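Local coordinates for protein flavodoxin (Lactobacillus reuteri, PDB 5VEG) that binds flavin mononucleotide, probably serves as a low-potential electron donor to redox enzymes, and is associated with a bacterial microcompartment for 1,2-propanediol utilization, at residues F100-Y114 and H134-A148. Sequence-based numbering, arbitrary orientation.
Sequences FYDDLQSTDLTGKVY and HFDDAFKKAGATSGA. With CD (cadmium ion), chain E.
Tyr-114 and Phe-139 lie nearly parallel but slid apart, planes at 15°, so each ring mainly receives the other's CB: Phe-139 CB sits 3.2 Å from the Tyr-114 ring centroid. Ser-146 CA covers the opposite face of Tyr-114, and Leu-104 CD2 lies over the other face of Phe-139, a CH-pi contact. Between the helices, Tyr-101 turns its ring edge to the face of Phe-135, centroids 5.4 Å apart, while Ala-138 CB meets Gln-105 CG (3.6 Å).

Among polar contacts, Tyr-114 OH donates to Asp-136 OD1 (2.9 Å) from above the carboxylate plane; Lys-140 NZ reaches the same oxygen from the other face, in a salt bridge. CG between backbone N and carbonyl carbon (chi1 80°) lays the Tyr-114 ring between Phe-139 CB and Ser-146 CA. A phenylalanine here would probably leave Asp-136 OD1 without its phenol donor.

Parallel strand bonds run from Thr-145 N to Lys-112 O (2.8 Å), Tyr-114 N to Thr-145 O and Gly-147 N to Tyr-114 O. Leu-109 N donates to Ala-142 O, just before the Schellman glycine Gly-143. Helix 130-141 of this flavodoxin-fold beta-alpha-beta unit thus packs on strand 113-120 and the preceding helix 98-105, around a buried phenol sharing Asp-136 OD1 with Lys-140, which probably stabilises the carboxylate's charge.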
ATOM      1  N   PHE A 100       6.289   0.833  11.825  1.00 32.36           N
ATOM      2  CA  PHE A 100       5.147   1.386  11.104  1.00 28.66           C
ATOM      3  C   PHE A 100       3.963   0.431  11.120  1.00 28.50           C
ATOM      4  O   PHE A 100       2.830   0.835  11.404  1.00 27.08           O
ATOM      5  CB  PHE A 100       5.572   1.699   9.665  1.00 27.40           C
ATOM      6  CG  PHE A 100       4.552   2.473   8.858  1.00 30.72           C
ATOM      7  CD1 PHE A 100       3.453   1.832   8.291  1.00 27.91           C
ATOM      8  CD2 PHE A 100       4.735   3.821   8.605  1.00 25.59           C
ATOM      9  CE1 PHE A 100       2.541   2.535   7.521  1.00 31.43           C
ATOM     10  CE2 PHE A 100       3.836   4.523   7.826  1.00 28.99           C
ATOM     11  CZ  PHE A 100       2.741   3.882   7.288  1.00 31.00           C
ATOM     12  N   TYR A 101       4.211  -0.841  10.782  1.00 29.15           N
ATOM     13  CA  TYR A 101       3.160  -1.856  10.794  1.00 31.45           C
ATOM     14  C   TYR A 101       2.496  -1.954  12.166  1.00 30.20           C
ATOM     15  O   TYR A 101       1.265  -1.949  12.273  1.00 32.26           O
ATOM     16  CB  TYR A 101       3.760  -3.204  10.377  1.00 29.46           C
ATOM     17  CG  TYR A 101       2.906  -4.431  10.629  1.00 30.08           C
ATOM     18  CD1 TYR A 101       1.805  -4.718   9.821  1.00 28.54           C
ATOM     19  CD2 TYR A 101       3.236  -5.338  11.632  1.00 23.73           C
ATOM     20  CE1 TYR A 101       1.045  -5.862  10.026  1.00 35.04           C
ATOM     21  CE2 TYR A 101       2.482  -6.484  11.849  1.00 36.35           C
ATOM     22  CZ  TYR A 101       1.391  -6.747  11.041  1.00 35.42           C
ATOM     23  OH  TYR A 101       0.637  -7.884  11.261  1.00 38.84           O
ATOM     24  N   ASP A 102       3.302  -2.056  13.229  1.00 32.99           N
ATOM     25  CA  ASP A 102       2.756  -2.136  14.583  1.00 30.95           C
ATOM     26  C   ASP A 102       2.002  -0.861  14.958  1.00 33.17           C
ATOM     27  O   ASP A 102       0.881  -0.922  15.488  1.00 36.57           O
ATOM     28  CB  ASP A 102       3.888  -2.423  15.573  1.00 33.61           C
ATOM     29  CG  ASP A 102       3.401  -2.543  17.013  1.00 47.19           C
ATOM     30  OD1 ASP A 102       2.514  -3.380  17.290  1.00 49.07           O
ATOM     31  OD2 ASP A 102       3.916  -1.798  17.876  1.00 51.20           O
ATOM     32  N   ASP A 103       2.579   0.307  14.660  1.00 34.86           N
ATOM     33  CA  ASP A 103       1.895   1.563  14.970  1.00 31.35           C
ATOM     34  C   ASP A 103       0.572   1.690  14.227  1.00 33.09           C
ATOM     35  O   ASP A 103      -0.379   2.283  14.748  1.00 32.94           O
ATOM     36  CB  ASP A 103       2.784   2.749  14.625  1.00 30.60           C
ATOM     37  CG  ASP A 103       3.996   2.851  15.519  1.00 32.10           C
ATOM     38  OD1 ASP A 103       4.128   2.074  16.497  1.00 35.38           O
ATOM     39  OD2 ASP A 103       4.816   3.726  15.222  1.00 32.67           O
ATOM     40  N   LEU A 104       0.501   1.157  13.008  1.00 33.47           N
ATOM     41  CA  LEU A 104      -0.727   1.221  12.224  1.00 34.69           C
ATOM     42  C   LEU A 104      -1.890   0.574  12.966  1.00 34.75           C
ATOM     43  O   LEU A 104      -2.976   1.160  13.086  1.00 33.73           O
ATOM     44  CB  LEU A 104      -0.499   0.532  10.880  1.00 31.88           C
ATOM     45  CG  LEU A 104      -1.285   0.921   9.641  1.00 30.90           C
ATOM     46  CD1 LEU A 104      -1.135   2.409   9.363  1.00 34.98           C
ATOM     47  CD2 LEU A 104      -0.758   0.070   8.459  1.00 29.17           C
ATOM     48  N   GLN A 105      -1.667  -0.631  13.494  1.00 33.88           N
ATOM     49  CA  GLN A 105      -2.706  -1.362  14.214  1.00 37.41           C
ATOM     50  C   GLN A 105      -3.099  -0.715  15.529  1.00 41.54           C
ATOM     51  O   GLN A 105      -4.177  -1.013  16.046  1.00 45.55           O
ATOM     52  CB  GLN A 105      -2.257  -2.783  14.515  1.00 40.61           C
ATOM     53  CG  GLN A 105      -1.451  -3.417  13.449  1.00 40.66           C
ATOM     54  CD  GLN A 105      -0.763  -4.670  13.938  1.00 40.76           C
ATOM     55  OE1 GLN A 105       0.377  -4.942  13.573  1.00 51.87           O
ATOM     56  NE2 GLN A 105      -1.451  -5.439  14.770  1.00 48.26           N
ATOM     57  N   SER A 106      -2.249   0.129  16.099  1.00 40.07           N
ATOM     58  CA  SER A 106      -2.573   0.800  17.345  1.00 36.37           C
ATOM     59  C   SER A 106      -3.313   2.109  17.129  1.00 46.27           C
ATOM     60  O   SER A 106      -3.705   2.748  18.110  1.00 50.12           O
ATOM     61  CB  SER A 106      -1.292   1.060  18.157  1.00 40.31           C
ATOM     62  OG  SER A 106      -0.465  -0.095  18.193  1.00 49.75           O
ATOM     63  N   THR A 107      -3.522   2.521  15.880  1.00 36.91           N
ATOM     64  CA  THR A 107      -4.130   3.805  15.573  1.00 43.47           C
ATOM     65  C   THR A 107      -5.585   3.619  15.158  1.00 39.98           C
ATOM     66  O   THR A 107      -5.922   2.663  14.456  1.00 36.75           O
ATOM     67  CB  THR A 107      -3.342   4.508  14.466  1.00 45.15           C
ATOM     68  OG1 THR A 107      -1.952   4.513  14.812  1.00 49.09           O
ATOM     69  CG2 THR A 107      -3.798   5.942  14.302  1.00 35.46           C
ATOM     70  N   ASP A 108      -6.448   4.529  15.609  1.00 37.42           N
ATOM     71  CA  ASP A 108      -7.852   4.548  15.190  1.00 39.72           C
ATOM     72  C   ASP A 108      -7.928   5.183  13.808  1.00 41.35           C
ATOM     73  O   ASP A 108      -7.844   6.404  13.671  1.00 36.35           O
ATOM     74  CB  ASP A 108      -8.709   5.310  16.195  1.00 44.02           C
ATOM     75  CG  ASP A 108     -10.189   5.224  15.887  1.00 47.76           C
ATOM     76  OD1 ASP A 108     -10.556   4.530  14.918  1.00 53.73           O
ATOM     77  OD2 ASP A 108     -11.000   5.837  16.617  1.00 55.26           O
ATOM     78  N   LEU A 109      -8.096   4.354  12.771  1.00 35.94           N
ATOM     79  CA  LEU A 109      -8.200   4.820  11.393  1.00 35.92           C
ATOM     80  C   LEU A 109      -9.636   4.775  10.871  1.00 31.56           C
ATOM     81  O   LEU A 109      -9.863   4.625   9.669  1.00 34.06           O
ATOM     82  CB  LEU A 109      -7.272   4.007  10.486  1.00 32.64           C
ATOM     83  CG  LEU A 109      -5.807   4.121  10.918  1.00 36.90           C
ATOM     84  CD1 LEU A 109      -4.867   3.357   9.981  1.00 38.84           C
ATOM     85  CD2 LEU A 109      -5.415   5.591  11.026  1.00 33.20           C
ATOM     86  N   THR A 110     -10.614   4.902  11.758  1.00 37.96           N
ATOM     87  CA  THR A 110     -12.008   5.006  11.336  1.00 35.27           C
ATOM     88  C   THR A 110     -12.192   6.196  10.395  1.00 35.12           C
ATOM     89  O   THR A 110     -11.672   7.287  10.648  1.00 37.67           O
ATOM     90  CB  THR A 110     -12.901   5.155  12.569  1.00 40.21           C
ATOM     91  OG1 THR A 110     -12.696   4.033  13.435  1.00 40.44           O
ATOM     92  CG2 THR A 110     -14.372   5.253  12.181  1.00 31.32           C
ATOM     93  N   GLY A 111     -12.914   5.978   9.296  1.00 33.45           N
ATOM     94  CA  GLY A 111     -13.095   6.998   8.286  1.00 35.99           C
ATOM     95  C   GLY A 111     -11.996   7.075   7.242  1.00 35.24           C
ATOM     96  O   GLY A 111     -12.146   7.812   6.259  1.00 35.24           O
ATOM     97  N   LYS A 112     -10.890   6.362   7.421  1.00 30.94           N
ATOM     98  CA  LYS A 112      -9.838   6.358   6.413  1.00 31.28           C
ATOM     99  C   LYS A 112     -10.095   5.235   5.412  1.00 30.31           C
ATOM    100  O   LYS A 112     -10.603   4.177   5.776  1.00 29.06           O
ATOM    101  CB  LYS A 112      -8.460   6.198   7.057  1.00 27.29           C
ATOM    102  CG  LYS A 112      -8.161   7.242   8.155  1.00 30.68           C
ATOM    103  CD  LYS A 112      -8.222   8.672   7.609  1.00 33.45           C
ATOM    104  CE  LYS A 112      -7.895   9.701   8.700  1.00 36.54           C
ATOM    105  NZ  LYS A 112      -7.330  10.966   8.155  1.00 30.78           N
ATOM    106  N   VAL A 113      -9.756   5.494   4.146  1.00 28.52           N
ATOM    107  CA  VAL A 113      -9.865   4.530   3.058  1.00 27.84           C
ATOM    108  C   VAL A 113      -8.467   4.005   2.749  1.00 28.73           C
ATOM    109  O   VAL A 113      -7.513   4.784   2.656  1.00 30.94           O
ATOM    110  CB  VAL A 113     -10.502   5.177   1.818  1.00 29.47           C
ATOM    111  CG1 VAL A 113     -10.364   4.267   0.563  1.00 28.01           C
ATOM    112  CG2 VAL A 113     -11.958   5.534   2.102  1.00 30.58           C
ATOM    113  N   TYR A 114      -8.327   2.692   2.623  1.00 26.74           N
ATOM    114  CA  TYR A 114      -6.997   2.126   2.486  1.00 23.04           C
ATOM    115  C   TYR A 114      -6.947   1.128   1.345  1.00 22.63           C
ATOM    116  O   TYR A 114      -7.969   0.610   0.883  1.00 24.25           O
ATOM    117  CB  TYR A 114      -6.507   1.451   3.786  1.00 22.12           C
ATOM    118  CG  TYR A 114      -7.068   0.069   4.007  1.00 29.31           C
ATOM    119  CD1 TYR A 114      -6.425  -1.060   3.489  1.00 26.02           C
ATOM    120  CD2 TYR A 114      -8.244  -0.115   4.727  1.00 25.60           C
ATOM    121  CE1 TYR A 114      -6.938  -2.314   3.683  1.00 25.45           C
ATOM    122  CE2 TYR A 114      -8.760  -1.381   4.934  1.00 25.76           C
ATOM    123  CZ  TYR A 114      -8.101  -2.472   4.398  1.00 35.04           C
ATOM    124  OH  TYR A 114      -8.601  -3.741   4.584  1.00 35.44           O
ATOM    125  N   HIS A 134      -0.567  -9.024   5.458  1.00 24.13           N
ATOM    126  CA  HIS A 134      -0.373  -8.489   6.806  1.00 24.82           C
ATOM    127  C   HIS A 134      -0.828  -7.036   6.903  1.00 25.57           C
ATOM    128  O   HIS A 134      -1.495  -6.651   7.870  1.00 29.11           O
ATOM    129  CB  HIS A 134       1.092  -8.616   7.226  1.00 26.08           C
ATOM    130  CG  HIS A 134       1.470 -10.009   7.603  1.00 36.03           C
ATOM    131  ND1 HIS A 134       2.586 -10.642   7.099  1.00 34.19           N
ATOM    132  CD2 HIS A 134       0.858 -10.906   8.412  1.00 32.20           C
ATOM    133  CE1 HIS A 134       2.658 -11.860   7.601  1.00 35.70           C
ATOM    134  NE2 HIS A 134       1.626 -12.040   8.407  1.00 32.43           N
ATOM    135  N   PHE A 135      -0.460  -6.203   5.925  1.00 26.28           N
ATOM    136  CA  PHE A 135      -0.850  -4.798   6.022  1.00 25.49           C
ATOM    137  C   PHE A 135      -2.345  -4.617   5.831  1.00 30.62           C
ATOM    138  O   PHE A 135      -2.947  -3.736   6.463  1.00 25.41           O
ATOM    139  CB  PHE A 135      -0.069  -3.940   5.029  1.00 24.45           C
ATOM    140  CG  PHE A 135       1.233  -3.436   5.586  1.00 30.30           C
ATOM    141  CD1 PHE A 135       1.259  -2.322   6.430  1.00 24.28           C
ATOM    142  CD2 PHE A 135       2.422  -4.093   5.309  1.00 26.51           C
ATOM    143  CE1 PHE A 135       2.445  -1.863   6.958  1.00 28.23           C
ATOM    144  CE2 PHE A 135       3.624  -3.641   5.837  1.00 26.88           C
ATOM    145  CZ  PHE A 135       3.638  -2.524   6.664  1.00 30.33           C
ATOM    146  N   ASP A 136      -2.959  -5.436   4.974  1.00 26.74           N
ATOM    147  CA  ASP A 136      -4.406  -5.377   4.827  1.00 26.42           C
ATOM    148  C   ASP A 136      -5.099  -5.732   6.138  1.00 33.84           C
ATOM    149  O   ASP A 136      -6.043  -5.048   6.564  1.00 32.63           O
ATOM    150  CB  ASP A 136      -4.869  -6.305   3.704  1.00 29.59           C
ATOM    151  CG  ASP A 136      -6.271  -5.973   3.232  1.00 35.38           C
ATOM    152  OD1 ASP A 136      -7.213  -6.253   3.987  1.00 39.81           O
ATOM    153  OD2 ASP A 136      -6.427  -5.407   2.129  1.00 40.73           O
ATOM    154  N   ASP A 137      -4.633  -6.793   6.799  1.00 31.67           N
ATOM    155  CA  ASP A 137      -5.135  -7.106   8.135  1.00 37.24           C
ATOM    156  C   ASP A 137      -4.877  -5.963   9.119  1.00 30.80           C
ATOM    157  O   ASP A 137      -5.739  -5.643   9.941  1.00 33.36           O
ATOM    158  CB  ASP A 137      -4.501  -8.403   8.643  1.00 38.14           C
ATOM    159  CG  ASP A 137      -5.097  -9.645   7.985  1.00 35.88           C
ATOM    160  OD1 ASP A 137      -6.165  -9.542   7.342  1.00 42.27           O
ATOM    161  OD2 ASP A 137      -4.501 -10.727   8.121  1.00 39.01           O
ATOM    162  N   ALA A 138      -3.696  -5.342   9.072  1.00 28.81           N
ATOM    163  CA  ALA A 138      -3.428  -4.274  10.033  1.00 31.59           C
ATOM    164  C   ALA A 138      -4.399  -3.113   9.848  1.00 38.68           C
ATOM    165  O   ALA A 138      -4.886  -2.529  10.830  1.00 35.53           O
ATOM    166  CB  ALA A 138      -1.989  -3.780   9.915  1.00 24.95           C
ATOM    167  N   PHE A 139      -4.669  -2.744   8.593  1.00 23.60           N
ATOM    168  CA  PHE A 139      -5.633  -1.677   8.338  1.00 33.09           C
ATOM    169  C   PHE A 139      -7.012  -2.062   8.855  1.00 33.59           C
ATOM    170  O   PHE A 139      -7.755  -1.214   9.366  1.00 31.72           O
ATOM    171  CB  PHE A 139      -5.686  -1.365   6.839  1.00 26.19           C
ATOM    172  CG  PHE A 139      -4.625  -0.382   6.368  1.00 27.88           C
ATOM    173  CD1 PHE A 139      -4.583   0.914   6.874  1.00 28.59           C
ATOM    174  CD2 PHE A 139      -3.686  -0.755   5.405  1.00 31.22           C
ATOM    175  CE1 PHE A 139      -3.632   1.819   6.426  1.00 24.48           C
ATOM    176  CE2 PHE A 139      -2.737   0.127   4.958  1.00 27.32           C
ATOM    177  CZ  PHE A 139      -2.704   1.423   5.468  1.00 29.04           C
ATOM    178  N   LYS A 140      -7.367  -3.344   8.734  1.00 37.51           N
ATOM    179  CA  LYS A 140      -8.655  -3.814   9.233  1.00 35.89           C
ATOM    180  C   LYS A 140      -8.760  -3.643  10.744  1.00 33.45           C
ATOM    181  O   LYS A 140      -9.765  -3.123  11.242  1.00 36.58           O
ATOM    182  CB  LYS A 140      -8.879  -5.279   8.850  1.00 43.45           C
ATOM    183  CG  LYS A 140      -9.147  -5.530   7.377  1.00 44.43           C
ATOM    184  CD  LYS A 140      -9.842  -6.886   7.171  1.00 53.94           C
ATOM    185  CE  LYS A 140      -9.792  -7.351   5.713  1.00 52.97           C
ATOM    186  NZ  LYS A 140      -8.581  -8.187   5.415  1.00 51.52           N
ATOM    187  N   LYS A 141      -7.738  -4.081  11.496  1.00 37.85           N
ATOM    188  CA  LYS A 141      -7.761  -3.889  12.948  1.00 42.48           C
ATOM    189  C   LYS A 141      -7.809  -2.411  13.312  1.00 40.33           C
ATOM    190  O   LYS A 141      -8.397  -2.038  14.331  1.00 38.78           O
ATOM    191  CB  LYS A 141      -6.537  -4.518  13.626  1.00 45.80           C
ATOM    192  CG  LYS A 141      -5.997  -5.769  12.994  1.00 57.88           C
ATOM    193  CD  LYS A 141      -6.669  -7.026  13.524  1.00 62.76           C
ATOM    194  CE  LYS A 141      -6.393  -8.215  12.606  1.00 59.79           C
ATOM    195  NZ  LYS A 141      -7.524  -8.435  11.643  1.00 54.22           N
ATOM    196  N   ALA A 142      -7.169  -1.563  12.512  1.00 35.56           N
ATOM    197  CA  ALA A 142      -7.182  -0.136  12.784  1.00 35.54           C
ATOM    198  C   ALA A 142      -8.539   0.493  12.516  1.00 37.60           C
ATOM    199  O   ALA A 142      -8.745   1.656  12.882  1.00 35.90           O
ATOM    200  CB  ALA A 142      -6.115   0.560  11.945  1.00 34.40           C
ATOM    201  N   GLY A 143      -9.457  -0.231  11.877  1.00 32.69           N
ATOM    202  CA  GLY A 143     -10.771   0.300  11.595  1.00 32.50           C
ATOM    203  C   GLY A 143     -10.913   1.024  10.280  1.00 35.29           C
ATOM    204  O   GLY A 143     -11.989   1.577  10.018  1.00 34.45           O
ATOM    205  N   ALA A 144      -9.881   1.028   9.433  1.00 34.19           N
ATOM    206  CA  ALA A 144      -9.997   1.675   8.132  1.00 31.59           C
ATOM    207  C   ALA A 144     -10.887   0.854   7.210  1.00 32.18           C
ATOM    208  O   ALA A 144     -11.131  -0.335   7.428  1.00 34.97           O
ATOM    209  CB  ALA A 144      -8.623   1.872   7.482  1.00 27.45           C
ATOM    210  N   THR A 145     -11.376   1.516   6.166  1.00 32.58           N
ATOM    211  CA  THR A 145     -12.294   0.930   5.197  1.00 28.26           C
ATOM    212  C   THR A 145     -11.518   0.591   3.933  1.00 27.64           C
ATOM    213  O   THR A 145     -10.876   1.465   3.347  1.00 32.36           O
ATOM    214  CB  THR A 145     -13.421   1.912   4.874  1.00 33.81           C
ATOM    215  OG1 THR A 145     -14.182   2.160   6.063  1.00 36.60           O
ATOM    216  CG2 THR A 145     -14.322   1.372   3.781  1.00 29.93           C
ATOM    217  N   SER A 146     -11.572  -0.669   3.516  1.00 32.70           N
ATOM    218  CA  SER A 146     -10.899  -1.051   2.283  1.00 27.83           C
ATOM    219  C   SER A 146     -11.555  -0.344   1.105  1.00 31.68           C
ATOM    220  O   SER A 146     -12.774  -0.406   0.927  1.00 30.46           O
ATOM    221  CB  SER A 146     -10.945  -2.571   2.099  1.00 34.08           C
ATOM    222  OG  SER A 146     -10.427  -2.935   0.828  1.00 32.53           O
ATOM    223  N   GLY A 147     -10.743   0.346   0.318  1.00 25.10           N
ATOM    224  CA  GLY A 147     -11.239   1.022  -0.861  1.00 28.16           C
ATOM    225  C   GLY A 147     -11.042   0.229  -2.141  1.00 30.86           C
ATOM    226  O   GLY A 147     -11.553   0.626  -3.191  1.00 31.51           O
ATOM    227  N   ALA A 148     -10.329  -0.894  -2.075  1.00 27.97           N
ATOM    228  CA  ALA A 148     -10.053  -1.680  -3.280  1.00 34.79           C
ATOM    229  C   ALA A 148      -9.441  -3.024  -2.901  1.00 26.31           C
ATOM    230  O   ALA A 148      -8.774  -3.149  -1.873  1.00 26.87           O
ATOM    231  CB  ALA A 148      -9.115  -0.935  -4.239  1.00 29.50           C
TER
HETATM  232 CD    CD E 202       6.844   3.817  16.516  1.00 33.25          CD
HETATM  233  O   HOH W   1      -1.660  -8.400  10.215  1.00 43.19           O
HETATM  234  O   HOH W   2     -13.426   3.161   8.478  1.00 30.71           O
HETATM  235  O   HOH W   3       6.982   6.097  15.374  1.00 39.87           O